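PDB 5Z7C: 3'3'-cGAMP-specific phosphodiesterase 3 from Vibrio cholerae O1 biovar El Tor str. N16961, which is a largely helical protein of the HD-domain family, with two stretches of HD-domain sequence in a single chain. Local coordinates for residues Ala191-Leu194 against Phe195-Ile198; Gly51-Ile54 against Gly55-Leu58. The protein carries 2 engineered substitutions. All blocks are in the same frame, centred on the assembly; numbering follows the deposited sequence.

Contact 1 (Ala191-Leu194 against Phe195-Ile198); sequences AIPL and FSRI
R197 folds back beside I192 and L194, where helix 194-211 begins. Its methylene part meets I192 obliquely, CD of R197 lying 3.5 Å from CG2 of I192, with CB of I192 close by. Bends at chi2 (125°) and chi3 (73°) turn the chain back toward the preceding loop, and CA of L194 lies over one face of the guanidinium, 3.7 Å above its plane and offset toward the rim. NH1 is modelled implausibly close to O of I192, so its placement there is doubtful and no bond can be read from it. NE forms a long, weak ion pair with D230, and W178 and L233 touch the same side chain. L194 runs across R197 at about a right angle. With CG anti to its backbone N (chi1 175°), it meets two neighbours: CD1 lies 3.9 Å from NH2 of R197, and the branch carbon CG packs 3.9 Å from CD1 of I198, an apolar contact one helical turn on. I198 continues inward to L68 and L233, while the F195 side chain touches D67, L68 and T71 of helix 62-73. Two backbone bonds start the helix: N of R197 donates to O of P193 at 3.3 Å, and N of I198 to O of L194 at 3.1 Å. P193 occupies the N-cap position, its CB 3.8 Å from OG of S196, and S173 touches both of these residues. The whole is the first turn of an alpha-helix in an HD-domain region, with a proline at its N-cap and an arginine reaching back over the incoming loop.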
loop_
_atom_site.group_PDB
_atom_site.type_symbol
_atom_site.label_atom_id
_atom_site.label_comp_id
_atom_site.label_asym_id
_atom_site.label_seq_id
_atom_site.Cartn_x
_atom_site.Cartn_y
_atom_site.Cartn_z
ATOM N N ALA A 191 -23.257 -17.280 -7.869
ATOM C CA ALA A 191 -23.676 -16.226 -6.993
ATOM C C ALA A 191 -22.471 -15.354 -6.756
ATOM O O ALA A 191 -22.582 -14.164 -6.593
ATOM C CB ALA A 191 -24.179 -16.785 -5.730
ATOM N N ILE A 192 -21.315 -15.988 -6.715
ATOM C CA ILE A 192 -20.069 -15.288 -6.570
ATOM C C ILE A 192 -19.693 -14.539 -7.811
ATOM O O ILE A 192 -19.712 -15.092 -8.888
ATOM C CB ILE A 192 -18.960 -16.258 -6.355
ATOM C CG1 ILE A 192 -19.332 -17.229 -5.254
ATOM C CG2 ILE A 192 -17.706 -15.525 -6.013
ATOM C CD1 ILE A 192 -18.235 -18.144 -4.903
ATOM N N PRO A 193 -19.236 -13.315 -7.673
ATOM C CA PRO A 193 -18.816 -12.557 -8.835
ATOM C C PRO A 193 -17.636 -13.178 -9.527
ATOM O O PRO A 193 -16.814 -13.780 -8.911
ATOM C CB PRO A 193 -18.447 -11.229 -8.220
ATOM C CG PRO A 193 -19.429 -11.076 -7.208
ATOM C CD PRO A 193 -19.563 -12.406 -6.577
ATOM N N LEU A 194 -17.590 -13.046 -10.831
ATOM C CA LEU A 194 -16.572 -13.689 -11.612
ATOM C C LEU A 194 -15.199 -13.190 -11.274
ATOM O O LEU A 194 -14.259 -13.946 -11.287
ATOM C CB LEU A 194 -16.860 -13.519 -13.089
ATOM C CG LEU A 194 -15.799 -14.045 -14.033
ATOM C CD1 LEU A 194 -15.759 -15.503 -14.026
ATOM C CD2 LEU A 194 -16.102 -13.581 -15.372
ATOM N N PHE A 195 -15.081 -11.912 -10.984
ATOM C CA PHE A 195 -13.784 -11.358 -10.669
ATOM C C PHE A 195 -13.183 -11.929 -9.411
ATOM O O PHE A 195 -12.028 -12.249 -9.366
ATOM C CB PHE A 195 -13.838 -9.838 -10.625
ATOM C CG PHE A 195 -14.256 -9.212 -11.916
ATOM C CD1 PHE A 195 -14.128 -9.877 -13.086
ATOM C CD2 PHE A 195 -14.798 -7.971 -11.946
ATOM C CE1 PHE A 195 -14.531 -9.316 -14.231
ATOM C CE2 PHE A 195 -15.196 -7.426 -13.097
ATOM C CZ PHE A 195 -15.059 -8.096 -14.232
ATOM N N SER A 196 -13.988 -12.088 -8.392
ATOM C CA SER A 196 -13.540 -12.677 -7.157
ATOM C C SER A 196 -13.098 -14.094 -7.325
ATOM O O SER A 196 -12.155 -14.521 -6.713
ATOM C CB SER A 196 -14.647 -12.608 -6.163
ATOM O OG SER A 196 -15.230 -11.339 -6.201
ATOM N N ARG A 197 -13.787 -14.832 -8.162
ATOM C CA ARG A 197 -13.419 -16.186 -8.423
ATOM C C ARG A 197 -12.075 -16.253 -9.077
ATOM O O ARG A 197 -11.266 -17.076 -8.748
ATOM C CB ARG A 197 -14.463 -16.828 -9.308
ATOM C CG ARG A 197 -15.437 -17.704 -8.578
ATOM C CD ARG A 197 -16.823 -17.285 -8.849
ATOM N NE ARG A 197 -17.195 -17.643 -10.191
ATOM C CZ ARG A 197 -18.208 -17.123 -10.849
ATOM N NH1 ARG A 197 -18.959 -16.212 -10.284
ATOM N NH2 ARG A 197 -18.468 -17.529 -12.064
ATOM N N ILE A 198 -11.859 -15.407 -10.058
ATOM C CA ILE A 198 -10.576 -15.343 -10.708
ATOM C C ILE A 198 -9.523 -14.876 -9.762
ATOM O O ILE A 198 -8.433 -15.389 -9.740
ATOM C CB ILE A 198 -10.627 -14.378 -11.874
ATOM C CG1 ILE A 198 -11.637 -14.856 -12.892
ATOM C CG2 ILE A 198 -9.310 -14.274 -12.544
ATOM C CD1 ILE A 198 -11.941 -13.857 -13.900
#

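Contact 2 (Gly51-Ile54 against Gly55-Leu58)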
loop_
_atom_site.group_PDB
_atom_site.type_symbol
_atom_site.label_atom_id
_atom_site.label_comp_id
_atom_site.label_asym_id
_atom_site.label_seq_id
_atom_site.Cartn_x
_atom_site.Cartn_y
_atom_site.Cartn_z
ATOM N N GLY A 51 -4.402 -13.577 -13.092
ATOM C CA GLY A 51 -5.805 -13.297 -13.248
ATOM C C GLY A 51 -6.219 -12.751 -14.576
ATOM O O GLY A 51 -7.276 -13.043 -15.048
ATOM N N MET A 52 -5.409 -11.889 -15.148
ATOM C CA MET A 52 -5.720 -11.349 -16.452
ATOM C C MET A 52 -5.697 -12.455 -17.471
ATOM O O MET A 52 -6.513 -12.518 -18.348
ATOM C CB MET A 52 -4.794 -10.204 -16.815
ATOM C CG MET A 52 -5.165 -8.894 -16.180
ATOM S SD MET A 52 -6.778 -8.356 -16.449
ATOM C CE MET A 52 -6.571 -7.732 -18.016
ATOM N N HIS A 53 -4.739 -13.335 -17.347
ATOM C CA HIS A 53 -4.643 -14.453 -18.249
ATOM C C HIS A 53 -5.794 -15.427 -18.182
ATOM O O HIS A 53 -6.158 -15.988 -19.178
ATOM C CB HIS A 53 -3.336 -15.165 -18.067
ATOM C CG HIS A 53 -2.214 -14.527 -18.799
ATOM N ND1 HIS A 53 -1.297 -13.714 -18.185
ATOM C CD2 HIS A 53 -1.866 -14.566 -20.099
ATOM C CE1 HIS A 53 -0.420 -13.294 -19.070
ATOM N NE2 HIS A 53 -0.748 -13.792 -20.241
ATOM N N ILE A 54 -6.325 -15.679 -17.005
ATOM C CA ILE A 54 -7.489 -16.495 -16.899
ATOM C C ILE A 54 -8.603 -15.780 -17.577
ATOM O O ILE A 54 -9.361 -16.357 -18.297
ATOM C CB ILE A 54 -7.848 -16.708 -15.448
ATOM C CG1 ILE A 54 -6.810 -17.564 -14.779
ATOM C CG2 ILE A 54 -9.129 -17.418 -15.303
ATOM C CD1 ILE A 54 -6.876 -17.464 -13.329
ATOM N N GLY A 55 -8.735 -14.512 -17.299
ATOM C CA GLY A 55 -9.810 -13.740 -17.864
ATOM C C GLY A 55 -9.701 -13.662 -19.352
ATOM O O GLY A 55 -10.678 -13.611 -20.057
ATOM N N MET A 56 -8.472 -13.612 -19.816
ATOM C CA MET A 56 -8.204 -13.379 -21.206
ATOM C C MET A 56 -8.812 -14.531 -21.964
ATOM O O MET A 56 -9.224 -14.389 -23.091
ATOM C CB MET A 56 -6.705 -13.233 -21.458
ATOM C CG MET A 56 -6.084 -11.976 -20.861
ATOM S SD MET A 56 -4.337 -11.802 -21.053
ATOM C CE MET A 56 -4.186 -11.448 -22.741
ATOM N N GLN A 57 -8.887 -15.678 -21.319
ATOM C CA GLN A 57 -9.356 -16.883 -21.960
ATOM C C GLN A 57 -10.826 -17.136 -21.818
ATOM O O GLN A 57 -11.319 -18.101 -22.326
ATOM C CB GLN A 57 -8.604 -18.076 -21.437
ATOM C CG GLN A 57 -7.140 -17.898 -21.485
ATOM C CD GLN A 57 -6.559 -18.429 -22.742
ATOM O OE1 GLN A 57 -7.013 -19.430 -23.266
ATOM N NE2 GLN A 57 -5.537 -17.766 -23.241
ATOM N N LEU A 58 -11.525 -16.284 -21.114
ATOM C CA LEU A 58 -12.945 -16.449 -20.982
ATOM C C LEU A 58 -13.660 -15.549 -21.924
ATOM O O LEU A 58 -14.853 -15.406 -21.832
ATOM C CB LEU A 58 -13.401 -16.127 -19.581
ATOM C CG LEU A 58 -12.710 -16.834 -18.435
ATOM C CD1 LEU A 58 -13.317 -16.367 -17.195
ATOM C CD2 LEU A 58 -12.904 -18.283 -18.565
#
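H53 and M56 lie side by side and point the same way in the last turn of helix 43-56, where an alpha-helix gives way to a turn and the two residues form a Met-aromatic pair spaced i to i+3. SD of M56 sits over a face of the imidazole, 4.1 Å from the ring centroid and 23° off the ring normal, shifted toward the rim, with CD2 of H53 its nearest ring atom at 3.8 Å. The M56 chain leaves with CG anti to its own carbonyl carbon and runs extended through chi2; the bend is at chi3 (72°), about the CG-SD bond, and sets CE aside. CG of M56 is modelled doubtfully close to O of M52, which also makes the M56 N to M52 O bond less certain. The imidazole is held from elsewhere as well: ND1 bonds to O of W49, whose ring meets it at a steep angle, and F246 packs edge-to-face with it. M52 and I54 face into the protein, M52 on L65, L68, F69 and L72, I54 on L233 and L240. Along the backbone, N of G55 keeps the regular bond to O of G51 at 3.1 Å. N of Q57 bonds to O of I54 at 3.1 Å, from above the carbonyl plane, and more weakly to O of H53 (3.5 Å). N of L58 then bonds to O of G55 at 3.0 Å; these two i to i+3 bonds are consistent with a tighter, 3-10-like turn at the helix end. CG of Q57 passes 3.2 Å from O of H53, and its chain is bent at chi2. The L58 side chain turns back along the helix end, its CG 3.4 Å from O of I54.

In the fold
Helix 43-56 comes first in the chain, and contact 2 lies at its C-terminal end; contact 1 follows in series, more than 130 residues later, at the start of helix 194-211. Each is local and closes no long loop, and neither nests in nor crosses the other. In space they meet, with centres about 13 Å apart: CG2 of I198 packs 3.5 Å from O of G51 and 4.1 Å from CB of I54, and CD1 of L194 lies 4.1 Å from CD1 of L58. Both also touch L68 and L233, so two pairs of helices, 43-56 with 62-73 and 194-211 with 231-242, come together from distant parts of the chain.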